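Local coordinates for multifunctional non-homologous end joining DNA repair protein LigD (Mycobacterium tuberculosis, PDB 2IRY) that probably repairs DNA double-strand breaks together with Ku by non-homologous end joining, this chain being its N-terminal polymerase part, at residues D140-E145 against S221-K226; G179-T184 against K238-P243; V173-K178 against S245-T250. One frame throughout, in Å; residues are numbered along the deposited sequence.

Interaction 1. Residues D140-E145 against S221-K226; sequences DLDPGE and SLRAGK. With MN (manganese (II) ion), chain C; DGT (2'-deoxyguanosine-5'-triphosphate), chain D.
The side chains of Asp142 and Arg223 cross at about a right angle, with carboxylate and guanidinium planes 89° apart. OD2 of Asp142 stays 4.0 Å from NH1 of Arg223, too far for a salt bridge, so the attraction is electrostatic and probably modest. Phe228 holds the same guanidinium through a cation-pi contact. A chi1 of -162° swings the Asp142 carboxylate toward the metal site, where OD1 lies 3.0 Å from O2G of the dGTP; manganese, 3.2 Å from Asp142 OD1, probably offsets their repulsion. Two residues earlier on strand 129-143, both Asp140 carboxylate oxygens approach the ion, OD1 at 2.5 Å and OD2 at 2.7 Å, and O2G and two waters are further ligands. Asp142 thus stands just beyond bonding range, although this DxD pair of the primase-polymerase domain is assigned by similarity to two manganese ions. Beyond the strand the contact passes to the backbone. Gly144 N donates to Lys226 O at 2.8 Å, and Gly225 N to Glu145 O at 3.0 Å. Residues 223 to 226 form a type II turn closed by Lys226 N on Arg223 O. Gly144 CA meets Arg223 O in a nearly straight C-H...O contact, and Glu145 OE1 rests on Ala224 CB.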
loop_
_atom_site.group_PDB
_atom_site.type_symbol
_atom_site.label_atom_id
_atom_site.label_comp_id
_atom_site.label_asym_id
_atom_site.label_seq_id
_atom_site.Cartn_x
_atom_site.Cartn_y
_atom_site.Cartn_z
ATOM N N ASP A 140 -7.881 -4.133 -5.915
ATOM C CA ASP A 140 -6.668 -4.636 -6.500
ATOM C C ASP A 140 -7.042 -5.218 -7.856
ATOM O O ASP A 140 -7.776 -6.199 -7.933
ATOM C CB ASP A 140 -6.040 -5.666 -5.574
ATOM C CG ASP A 140 -4.810 -6.292 -6.142
ATOM O OD1 ASP A 140 -4.325 -5.903 -7.230
ATOM O OD2 ASP A 140 -4.316 -7.219 -5.475
ATOM N N LEU A 141 -6.584 -4.560 -8.920
ATOM C CA LEU A 141 -6.860 -5.038 -10.266
ATOM C C LEU A 141 -5.688 -5.885 -10.750
ATOM O O LEU A 141 -4.566 -5.375 -10.994
ATOM C CB LEU A 141 -7.152 -3.865 -11.213
ATOM C CG LEU A 141 -8.548 -3.216 -11.175
ATOM C CD1 LEU A 141 -9.011 -2.801 -9.759
ATOM C CD2 LEU A 141 -8.598 -2.019 -12.125
ATOM N N ASP A 142 -5.947 -7.184 -10.855
ATOM C CA ASP A 142 -4.935 -8.169 -11.195
ATOM C C ASP A 142 -5.216 -8.695 -12.595
ATOM O O ASP A 142 -6.219 -9.390 -12.804
ATOM C CB ASP A 142 -4.950 -9.329 -10.193
ATOM C CG ASP A 142 -3.669 -10.155 -10.233
ATOM O OD1 ASP A 142 -2.550 -9.579 -10.160
ATOM O OD2 ASP A 142 -3.777 -11.396 -10.319
ATOM N N PRO A 143 -4.351 -8.338 -13.566
ATOM C CA PRO A 143 -4.558 -8.798 -14.933
ATOM C C PRO A 143 -4.294 -10.293 -15.069
ATOM O O PRO A 143 -3.272 -10.805 -14.584
ATOM C CB PRO A 143 -3.550 -7.978 -15.744
ATOM C CG PRO A 143 -2.455 -7.639 -14.759
ATOM C CD PRO A 143 -3.151 -7.480 -13.436
ATOM N N GLY A 144 -5.219 -10.986 -15.728
ATOM C CA GLY A 144 -5.066 -12.410 -16.013
ATOM C C GLY A 144 -4.210 -12.636 -17.240
ATOM O O GLY A 144 -3.720 -11.676 -17.851
ATOM N N GLU A 145 -4.049 -13.907 -17.610
ATOM C CA GLU A 145 -3.192 -14.316 -18.734
ATOM C C GLU A 145 -3.581 -13.589 -20.031
ATOM O O GLU A 145 -4.742 -13.618 -20.441
ATOM C CB GLU A 145 -3.235 -15.852 -18.894
ATOM C CG GLU A 145 -2.738 -16.402 -20.253
ATOM C CD GLU A 145 -3.122 -17.876 -20.512
ATOM O OE1 GLU A 145 -4.215 -18.325 -20.082
ATOM O OE2 GLU A 145 -2.328 -18.587 -21.170
ATOM N N SER A 221 -9.894 -20.831 -13.001
ATOM C CA SER A 221 -10.240 -21.180 -14.385
ATOM C C SER A 221 -10.943 -20.050 -15.152
ATOM O O SER A 221 -10.984 -20.063 -16.386
ATOM C CB SER A 221 -11.092 -22.453 -14.419
ATOM O OG SER A 221 -12.273 -22.303 -13.649
ATOM N N LEU A 222 -11.490 -19.083 -14.421
ATOM C CA LEU A 222 -12.215 -17.958 -15.023
ATOM C C LEU A 222 -11.336 -16.714 -15.224
ATOM O O LEU A 222 -11.824 -15.663 -15.652
ATOM C CB LEU A 222 -13.480 -17.617 -14.191
ATOM C CG LEU A 222 -14.594 -18.747 -14.057
ATOM C CD1 LEU A 222 -15.652 -18.339 -12.994
ATOM C CD2 LEU A 222 -15.229 -19.064 -15.426
ATOM N N ARG A 223 -10.040 -16.855 -14.944
ATOM C CA ARG A 223 -9.106 -15.721 -14.909
ATOM C C ARG A 223 -8.501 -15.306 -16.265
ATOM O O ARG A 223 -8.196 -14.125 -16.465
ATOM C CB ARG A 223 -7.970 -15.985 -13.910
ATOM C CG ARG A 223 -8.397 -16.187 -12.449
ATOM C CD ARG A 223 -8.819 -14.879 -11.772
ATOM N NE ARG A 223 -8.745 -14.974 -10.317
ATOM C CZ ARG A 223 -7.660 -14.709 -9.591
ATOM N NH1 ARG A 223 -6.529 -14.321 -10.171
ATOM N NH2 ARG A 223 -7.707 -14.834 -8.274
ATOM N N ALA A 224 -8.321 -16.266 -17.179
ATOM C CA ALA A 224 -7.650 -16.008 -18.465
ATOM C C ALA A 224 -8.389 -14.948 -19.285
ATOM O O ALA A 224 -9.616 -15.037 -19.468
ATOM C CB ALA A 224 -7.506 -17.297 -19.274
ATOM N N GLY A 225 -7.632 -13.946 -19.739
ATOM C CA GLY A 225 -8.156 -12.832 -20.542
ATOM C C GLY A 225 -9.053 -11.862 -19.787
ATOM O O GLY A 225 -9.684 -11.004 -20.392
ATOM N N LYS A 226 -9.093 -11.993 -18.464
ATOM C CA LYS A 226 -9.905 -11.104 -17.629
ATOM C C LYS A 226 -9.068 -10.396 -16.570
ATOM O O LYS A 226 -8.035 -10.906 -16.125
ATOM C CB LYS A 226 -11.069 -11.873 -16.980
ATOM C CG LYS A 226 -12.020 -12.506 -17.980
ATOM C CD LYS A 226 -13.277 -13.101 -17.328
ATOM C CE LYS A 226 -13.964 -14.032 -18.344
ATOM N NZ LYS A 226 -15.406 -14.273 -18.137
HETATM MN MN MN C . -2.753 -7.789 -7.550
HETATM P PG DGT D . 0.366 -7.504 -8.102
HETATM O O1G DGT D . 1.495 -8.122 -8.884
HETATM O O2G DGT D . -0.824 -8.434 -7.986
HETATM O O3G DGT D . 0.036 -6.095 -8.548
HETATM O O3B DGT D . 0.965 -7.297 -6.602
HETATM P PB DGT D . 0.116 -6.873 -5.281
HETATM O O1B DGT D . 0.930 -5.890 -4.479
HETATM O O2B DGT D . -1.306 -6.492 -5.618
HETATM O O3A DGT D . 0.036 -8.269 -4.451
HETATM P PA DGT D . 1.349 -8.992 -3.838
HETATM O O1A DGT D . 0.999 -10.403 -3.426
HETATM O O2A DGT D . 2.486 -8.821 -4.822
HETATM O "O5'" DGT D . 1.616 -8.116 -2.491
HETATM C "C5'" DGT D . 0.679 -8.088 -1.397
HETATM C "C4'" DGT D . -0.129 -9.382 -1.271
HETATM O "O4'" DGT D . 0.416 -10.236 -0.261
HETATM C "C3'" DGT D . -1.596 -9.179 -0.943
HETATM O "O3'" DGT D . -2.369 -9.252 -2.140
HETATM C "C2'" DGT D . -1.953 -10.320 -0.007
HETATM C "C1'" DGT D . -0.617 -10.876 0.481
HETATM N N9 DGT D . -0.383 -10.556 1.909
HETATM C C8 DGT D . -0.660 -9.381 2.502
HETATM N N7 DGT D . -0.329 -9.382 3.814
HETATM C C5 DGT D . 0.180 -10.595 4.077
HETATM C C6 DGT D . 0.733 -11.264 5.277
HETATM O O6 DGT D . 0.779 -10.646 6.355
HETATM N N1 DGT D . 1.171 -12.530 5.161
HETATM C C2 DGT D . 1.116 -13.199 3.985
HETATM N N2 DGT D . 1.580 -14.470 3.940
HETATM N N3 DGT D . 0.627 -12.646 2.837
HETATM C C4 DGT D . 0.152 -11.371 2.824
HETATM O O HOH W 1 -2.594 -8.943 -5.689
HETATM O O HOH W 2 -2.310 -5.644 -8.649
#

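Interaction 2. Residues G179-T184 against K238-P243; sequences GLHLYT and KTTIAP. With DGT (2'-deoxyguanosine-5'-triphosphate), chain D.
Apolar contact is made chiefly by methyl groups set against the imidazole of His181 and the end of Tyr183. CG2 of Ile241 lies in the plane of the imidazole, at its edge, 3.5 Å from CE1 of His181. The methyl of Thr240 approaches the same ring obliquely near ND1 and also lies 3.6 Å from the hydroxyl OH of Tyr183. It reaches both because CG2 stands anti to the backbone N of Thr240, while OG1 is turned aside to bond Gln233. Pro243 arrives from the direction opposite to Tyr183, its CG 3.9 Å from CE2 of the phenol.

Strand 180-186 belongs to the mixed sheet of the primase-polymerase domain that carries manganese ligand Asp140, whereas strand 240-241 edges a separate antiparallel sheet. The two backbones stay well apart, and side chains and two waters bridge the strands.

Water-mediated bonds form the second group. One water joins His181 ND1, Tyr183 OH at 2.6 Å and Ile241 O, to which it donates at 2.7 Å. It lies in the plane of both rings. A second water lies by Tyr183 OH and makes a longer, less certain bond to Thr240 O.

Bonds to the nucleotide make up the third. NE2 of His181 donates to O2B of the dGTP over 2.7 Å with an angle of 152° at the hydrogen, and the water on ND1 engages the second ring nitrogen, which should restrict rotation of the ring. Gly179 N gives a weak bond to O3G. Across the pocket, OG1 of Thr239 sits 3.0 Å from guanine N7.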
loop_
_atom_site.group_PDB
_atom_site.type_symbol
_atom_site.label_atom_id
_atom_site.label_comp_id
_atom_site.label_asym_id
_atom_site.label_seq_id
_atom_site.Cartn_x
_atom_site.Cartn_y
_atom_site.Cartn_z
ATOM N N GLY A 179 0.217 -5.508 -11.180
ATOM C CA GLY A 179 -1.110 -4.938 -11.317
ATOM C C GLY A 179 -1.266 -3.499 -10.863
ATOM O O GLY A 179 -0.299 -2.725 -10.831
ATOM N N LEU A 180 -2.519 -3.161 -10.558
ATOM C CA LEU A 180 -2.951 -1.810 -10.394
ATOM C C LEU A 180 -3.885 -1.745 -9.187
ATOM O O LEU A 180 -4.823 -2.510 -9.124
ATOM C CB LEU A 180 -3.741 -1.416 -11.666
ATOM C CG LEU A 180 -4.310 -0.018 -11.881
ATOM C CD1 LEU A 180 -3.242 1.078 -11.661
ATOM C CD2 LEU A 180 -4.856 0.033 -13.301
ATOM N N HIS A 181 -3.620 -0.833 -8.261
ATOM C CA HIS A 181 -4.489 -0.593 -7.123
ATOM C C HIS A 181 -5.232 0.740 -7.284
ATOM O O HIS A 181 -4.656 1.746 -7.789
ATOM C CB HIS A 181 -3.683 -0.614 -5.810
ATOM C CG HIS A 181 -2.980 -1.913 -5.569
ATOM N ND1 HIS A 181 -1.919 -2.045 -4.704
ATOM C CD2 HIS A 181 -3.178 -3.142 -6.112
ATOM C CE1 HIS A 181 -1.527 -3.307 -4.682
ATOM N NE2 HIS A 181 -2.264 -3.991 -5.531
ATOM N N LEU A 182 -6.507 0.729 -6.875
ATOM C CA LEU A 182 -7.360 1.919 -6.913
ATOM C C LEU A 182 -7.861 2.216 -5.506
ATOM O O LEU A 182 -8.420 1.316 -4.840
ATOM C CB LEU A 182 -8.576 1.731 -7.846
ATOM C CG LEU A 182 -8.314 1.289 -9.288
ATOM C CD1 LEU A 182 -9.620 1.153 -10.068
ATOM C CD2 LEU A 182 -7.375 2.291 -10.027
ATOM N N TYR A 183 -7.639 3.453 -5.061
ATOM C CA TYR A 183 -8.066 3.911 -3.740
ATOM C C TYR A 183 -9.147 4.981 -3.874
ATOM O O TYR A 183 -9.068 5.840 -4.752
ATOM C CB TYR A 183 -6.887 4.547 -2.996
ATOM C CG TYR A 183 -5.825 3.573 -2.533
ATOM C CD1 TYR A 183 -5.953 2.882 -1.312
ATOM C CD2 TYR A 183 -4.669 3.357 -3.309
ATOM C CE1 TYR A 183 -4.959 1.988 -0.892
ATOM C CE2 TYR A 183 -3.659 2.472 -2.890
ATOM C CZ TYR A 183 -3.812 1.790 -1.685
ATOM O OH TYR A 183 -2.834 0.902 -1.278
ATOM N N THR A 184 -10.115 4.956 -2.975
ATOM C CA THR A 184 -11.137 6.001 -2.947
ATOM C C THR A 184 -11.459 6.347 -1.490
ATOM O O THR A 184 -11.785 5.457 -0.711
ATOM C CB THR A 184 -12.405 5.587 -3.719
ATOM O OG1 THR A 184 -13.444 6.552 -3.490
ATOM C CG2 THR A 184 -12.892 4.256 -3.299
ATOM N N LYS A 238 -7.089 -7.887 6.357
ATOM C CA LYS A 238 -6.164 -7.850 5.174
ATOM C C LYS A 238 -5.295 -6.590 5.108
ATOM O O LYS A 238 -5.687 -5.543 5.598
ATOM C CB LYS A 238 -6.918 -8.025 3.853
ATOM C CG LYS A 238 -7.602 -9.393 3.664
ATOM C CD LYS A 238 -6.588 -10.509 3.781
ATOM C CE LYS A 238 -7.019 -11.769 3.029
ATOM N NZ LYS A 238 -8.256 -12.341 3.614
ATOM N N THR A 239 -4.105 -6.704 4.508
ATOM C CA THR A 239 -3.219 -5.516 4.346
ATOM C C THR A 239 -2.821 -5.407 2.892
ATOM O O THR A 239 -2.810 -6.424 2.164
ATOM C CB THR A 239 -1.932 -5.586 5.216
ATOM O OG1 THR A 239 -1.153 -6.745 4.869
ATOM C CG2 THR A 239 -2.285 -5.660 6.620
ATOM N N THR A 240 -2.485 -4.185 2.468
ATOM C CA THR A 240 -2.146 -3.895 1.070
ATOM C C THR A 240 -0.885 -3.040 1.073
ATOM O O THR A 240 -0.727 -2.159 1.933
ATOM C CB THR A 240 -3.341 -3.154 0.391
ATOM O OG1 THR A 240 -4.477 -4.046 0.333
ATOM C CG2 THR A 240 -2.988 -2.686 -1.003
ATOM N N ILE A 241 0.013 -3.302 0.119
ATOM C CA ILE A 241 1.244 -2.511 -0.028
ATOM C C ILE A 241 0.955 -1.006 0.059
ATOM O O ILE A 241 0.025 -0.486 -0.602
ATOM C CB ILE A 241 1.976 -2.870 -1.364
ATOM C CG1 ILE A 241 3.386 -2.275 -1.357
ATOM C CG2 ILE A 241 1.127 -2.432 -2.598
ATOM C CD1 ILE A 241 4.325 -3.052 -0.412
ATOM N N ALA A 242 1.707 -0.302 0.890
ATOM C CA ALA A 242 1.449 1.127 1.088
ATOM C C ALA A 242 1.893 1.919 -0.123
ATOM O O ALA A 242 2.926 1.604 -0.698
ATOM C CB ALA A 242 2.166 1.642 2.334
ATOM N N PRO A 243 1.102 2.937 -0.521
ATOM C CA PRO A 243 1.636 3.876 -1.529
ATOM C C PRO A 243 3.049 4.395 -1.168
ATOM O O PRO A 243 3.317 4.722 -0.009
ATOM C CB PRO A 243 0.625 5.023 -1.497
ATOM C CG PRO A 243 -0.716 4.300 -1.155
ATOM C CD PRO A 243 -0.261 3.312 -0.076
HETATM P PG DGT D . 0.366 -7.504 -8.102
HETATM O O1G DGT D . 1.495 -8.122 -8.884
HETATM O O2G DGT D . -0.824 -8.434 -7.986
HETATM O O3G DGT D . 0.036 -6.095 -8.548
HETATM O O3B DGT D . 0.965 -7.297 -6.602
HETATM P PB DGT D . 0.116 -6.873 -5.281
HETATM O O1B DGT D . 0.930 -5.890 -4.479
HETATM O O2B DGT D . -1.306 -6.492 -5.618
HETATM O O3A DGT D . 0.036 -8.269 -4.451
HETATM P PA DGT D . 1.349 -8.992 -3.838
HETATM O O1A DGT D . 0.999 -10.403 -3.426
HETATM O O2A DGT D . 2.486 -8.821 -4.822
HETATM O "O5'" DGT D . 1.616 -8.116 -2.491
HETATM C "C5'" DGT D . 0.679 -8.088 -1.397
HETATM C "C4'" DGT D . -0.129 -9.382 -1.271
HETATM O "O4'" DGT D . 0.416 -10.236 -0.261
HETATM C "C3'" DGT D . -1.596 -9.179 -0.943
HETATM O "O3'" DGT D . -2.369 -9.252 -2.140
HETATM C "C2'" DGT D . -1.953 -10.320 -0.007
HETATM C "C1'" DGT D . -0.617 -10.876 0.481
HETATM N N9 DGT D . -0.383 -10.556 1.909
HETATM C C8 DGT D . -0.660 -9.381 2.502
HETATM N N7 DGT D . -0.329 -9.382 3.814
HETATM C C5 DGT D . 0.180 -10.595 4.077
HETATM C C6 DGT D . 0.733 -11.264 5.277
HETATM O O6 DGT D . 0.779 -10.646 6.355
HETATM N N1 DGT D . 1.171 -12.530 5.161
HETATM C C2 DGT D . 1.116 -13.199 3.985
HETATM N N2 DGT D . 1.580 -14.470 3.940
HETATM N N3 DGT D . 0.627 -12.646 2.837
HETATM C C4 DGT D . 0.152 -11.371 2.824
HETATM O O HOH W 3 -0.979 0.393 -2.981
HETATM O O HOH W 4 -2.870 0.200 1.520
#

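Interaction 3. Residues V173-K178 against S245-T250; sequences VTSGSK and SLRGRT. With DGT (2'-deoxyguanosine-5'-triphosphate), chain D.
NH1 of Arg247 bridges protein and nucleotide, donating to Ser175 O at 3.0 Å and to the dGTP beta-phosphate oxygen O1B at 2.7 Å. Both acceptors lie near the guanidinium plane, at its edge, although the nitrogen approaches Ser175 O from above the carbonyl plane. NH2 of the same group reaches on to O5' at 3.1 Å and to the alpha-phosphate oxygen O2A. The side chain curls through bends at chi2 and chi3 (-51° and -52°), which bring its end over the Ser175 carbonyl. A salt bridge from NE to Glu112 holds the guanidinium from a further direction. The backbone from Arg247 to Arg249 makes an inverse gamma turn centred on Gly248.

Facing it, Ser175 forms an ST turn, its OG accepting from Ser177 N. That hydroxyl also donates to O3G at 2.6 Å. Lys178 N then gives a hydrogen bond to O1G at 2.7 Å, so the loop that follows strand 171-174 wraps the gamma-phosphate with both side-chain and main-chain groups. These residues fall in the nucleotide-binding segment assigned by similarity to the LigD primase-polymerase domain, and Arg247 is assigned to the same substrate site.

Gly176, at positive phi, packs its CA 3.6 Å from CG of Arg247, an approach permitted by the lack of any CB to come between them. Gln270 receives its N-H.

Farther out, the Arg249 guanidinium lays one face over the Ser177 backbone, with CA 3.5 Å above its plane and offset toward the rim. CD of Arg249 touches Gly176 O, and a water that donates to Ser177 O accepts a weak bond from NE. Lys178 crosses the arginine at about a right angle, its NZ 3.9 Å from NH2 of Arg249, and both cationic ends lie near the gamma-phosphate without touching it.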
loop_
_atom_site.group_PDB
_atom_site.type_symbol
_atom_site.label_atom_id
_atom_site.label_comp_id
_atom_site.label_asym_id
_atom_site.label_seq_id
_atom_site.Cartn_x
_atom_site.Cartn_y
_atom_site.Cartn_z
ATOM N N VAL A 173 -2.842 3.712 -8.424
ATOM C CA VAL A 173 -1.484 3.503 -7.942
ATOM C C VAL A 173 -1.015 2.193 -8.590
ATOM O O VAL A 173 -1.502 1.126 -8.227
ATOM C CB VAL A 173 -1.443 3.348 -6.371
ATOM C CG1 VAL A 173 -0.037 3.057 -5.874
ATOM C CG2 VAL A 173 -2.015 4.569 -5.634
ATOM N N THR A 174 -0.045 2.251 -9.497
ATOM C CA THR A 174 0.532 1.004 -10.028
ATOM C C THR A 174 1.279 0.320 -8.879
ATOM O O THR A 174 2.024 0.972 -8.156
ATOM C CB THR A 174 1.450 1.243 -11.263
ATOM O OG1 THR A 174 2.361 2.339 -11.016
ATOM C CG2 THR A 174 0.575 1.566 -12.506
ATOM N N SER A 175 1.053 -0.984 -8.709
ATOM C CA SER A 175 1.492 -1.687 -7.492
ATOM C C SER A 175 2.998 -1.843 -7.309
ATOM O O SER A 175 3.463 -2.095 -6.175
ATOM C CB SER A 175 0.827 -3.089 -7.430
ATOM O OG SER A 175 1.487 -3.976 -8.343
ATOM N N GLY A 176 3.762 -1.751 -8.398
ATOM C CA GLY A 176 5.204 -2.054 -8.365
ATOM C C GLY A 176 5.496 -3.504 -8.746
ATOM O O GLY A 176 6.663 -3.907 -8.951
ATOM N N SER A 177 4.433 -4.297 -8.831
ATOM C CA SER A 177 4.583 -5.680 -9.264
ATOM C C SER A 177 3.926 -5.877 -10.627
ATOM O O SER A 177 4.509 -5.448 -11.638
ATOM C CB SER A 177 4.140 -6.686 -8.185
ATOM O OG SER A 177 2.864 -6.344 -7.710
ATOM N N LYS A 178 2.743 -6.493 -10.679
ATOM C CA LYS A 178 2.092 -6.831 -11.941
ATOM C C LYS A 178 0.801 -6.090 -12.218
ATOM O O LYS A 178 0.328 -6.063 -13.366
ATOM C CB LYS A 178 1.817 -8.335 -12.005
ATOM C CG LYS A 178 3.084 -9.160 -12.082
ATOM C CD LYS A 178 3.691 -9.104 -13.495
ATOM C CE LYS A 178 5.154 -9.545 -13.497
ATOM N NZ LYS A 178 5.335 -10.973 -13.085
ATOM N N SER A 245 5.689 2.657 -1.044
ATOM C CA SER A 245 6.534 1.538 -0.610
ATOM C C SER A 245 7.359 1.019 -1.779
ATOM O O SER A 245 6.875 0.910 -2.895
ATOM C CB SER A 245 5.749 0.368 0.011
ATOM O OG SER A 245 6.661 -0.615 0.510
ATOM N N LEU A 246 8.602 0.650 -1.486
ATOM C CA LEU A 246 9.379 -0.188 -2.374
ATOM C C LEU A 246 8.736 -1.596 -2.451
ATOM O O LEU A 246 7.901 -1.985 -1.612
ATOM C CB LEU A 246 10.839 -0.310 -1.902
ATOM C CG LEU A 246 11.725 0.934 -2.032
ATOM C CD1 LEU A 246 12.952 0.734 -1.173
ATOM C CD2 LEU A 246 12.080 1.140 -3.482
ATOM N N ARG A 247 9.095 -2.315 -3.506
ATOM C CA ARG A 247 8.726 -3.712 -3.656
ATOM C C ARG A 247 10.014 -4.549 -3.573
ATOM O O ARG A 247 11.081 -4.159 -4.127
ATOM C CB ARG A 247 8.027 -3.975 -5.004
ATOM C CG ARG A 247 6.734 -3.145 -5.279
ATOM C CD ARG A 247 5.755 -3.250 -4.089
ATOM N NE ARG A 247 5.444 -4.616 -3.673
ATOM C CZ ARG A 247 4.287 -5.234 -3.906
ATOM N NH1 ARG A 247 3.317 -4.625 -4.565
ATOM N NH2 ARG A 247 4.093 -6.469 -3.458
ATOM N N GLY A 248 9.888 -5.729 -2.958
ATOM C CA GLY A 248 11.008 -6.671 -2.843
ATOM C C GLY A 248 11.005 -7.576 -4.059
ATOM O O GLY A 248 10.634 -8.763 -3.990
ATOM N N ARG A 249 11.407 -7.012 -5.186
ATOM C CA ARG A 249 11.380 -7.696 -6.466
ATOM C C ARG A 249 12.741 -7.512 -7.100
ATOM O O ARG A 249 13.583 -6.792 -6.569
ATOM C CB ARG A 249 10.284 -7.101 -7.357
ATOM C CG ARG A 249 8.872 -7.299 -6.775
ATOM C CD ARG A 249 7.824 -6.640 -7.624
ATOM N NE ARG A 249 7.816 -7.162 -8.999
ATOM C CZ ARG A 249 7.210 -8.283 -9.386
ATOM N NH1 ARG A 249 6.532 -9.031 -8.515
ATOM N NH2 ARG A 249 7.276 -8.655 -10.662
ATOM N N THR A 250 12.946 -8.112 -8.264
ATOM C CA THR A 250 14.243 -7.990 -8.917
ATOM C C THR A 250 14.705 -6.535 -9.094
ATOM O O THR A 250 15.890 -6.237 -8.905
ATOM C CB THR A 250 14.259 -8.727 -10.247
ATOM O OG1 THR A 250 13.876 -10.094 -10.003
ATOM C CG2 THR A 250 15.649 -8.719 -10.821
HETATM P PG DGT D . 0.366 -7.504 -8.102
HETATM O O1G DGT D . 1.495 -8.122 -8.884
HETATM O O2G DGT D . -0.824 -8.434 -7.986
HETATM O O3G DGT D . 0.036 -6.095 -8.548
HETATM O O3B DGT D . 0.965 -7.297 -6.602
HETATM P PB DGT D . 0.116 -6.873 -5.281
HETATM O O1B DGT D . 0.930 -5.890 -4.479
HETATM O O2B DGT D . -1.306 -6.492 -5.618
HETATM O O3A DGT D . 0.036 -8.269 -4.451
HETATM P PA DGT D . 1.349 -8.992 -3.838
HETATM O O1A DGT D . 0.999 -10.403 -3.426
HETATM O O2A DGT D . 2.486 -8.821 -4.822
HETATM O "O5'" DGT D . 1.616 -8.116 -2.491
HETATM C "C5'" DGT D . 0.679 -8.088 -1.397
HETATM C "C4'" DGT D . -0.129 -9.382 -1.271
HETATM O "O4'" DGT D . 0.416 -10.236 -0.261
HETATM C "C3'" DGT D . -1.596 -9.179 -0.943
HETATM O "O3'" DGT D . -2.369 -9.252 -2.140
HETATM C "C2'" DGT D . -1.953 -10.320 -0.007
HETATM C "C1'" DGT D . -0.617 -10.876 0.481
HETATM N N9 DGT D . -0.383 -10.556 1.909
HETATM C C8 DGT D . -0.660 -9.381 2.502
HETATM N N7 DGT D . -0.329 -9.382 3.814
HETATM C C5 DGT D . 0.180 -10.595 4.077
HETATM C C6 DGT D . 0.733 -11.264 5.277
HETATM O O6 DGT D . 0.779 -10.646 6.355
HETATM N N1 DGT D . 1.171 -12.530 5.161
HETATM C C2 DGT D . 1.116 -13.199 3.985
HETATM N N2 DGT D . 1.580 -14.470 3.940
HETATM N N3 DGT D . 0.627 -12.646 2.837
HETATM C C4 DGT D . 0.152 -11.371 2.824
HETATM O O HOH W 5 7.582 -5.311 -11.597
#

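From the N terminus, strand 129-143 supplies the first segment of interaction 1, whose loop closes only at residues 221-226, just before strand 227-230. Inside that loop, strand 171-174 opens interaction 3 and the neighbouring strand 180-186 opens interaction 2. Both close beyond residue 226, so each crosses interaction 1. Interaction 2 ends at residues 238-243 and is nested within interaction 3, which ends at 245-250. Interaction 1 joins the end of strand 129-143 to the loop leading into its neighbour, strand 227-230. The other two tie the mixed sheet to strand 240-241 of the antiparallel sheet and to the loop after it. All three contacts touch the dGTP.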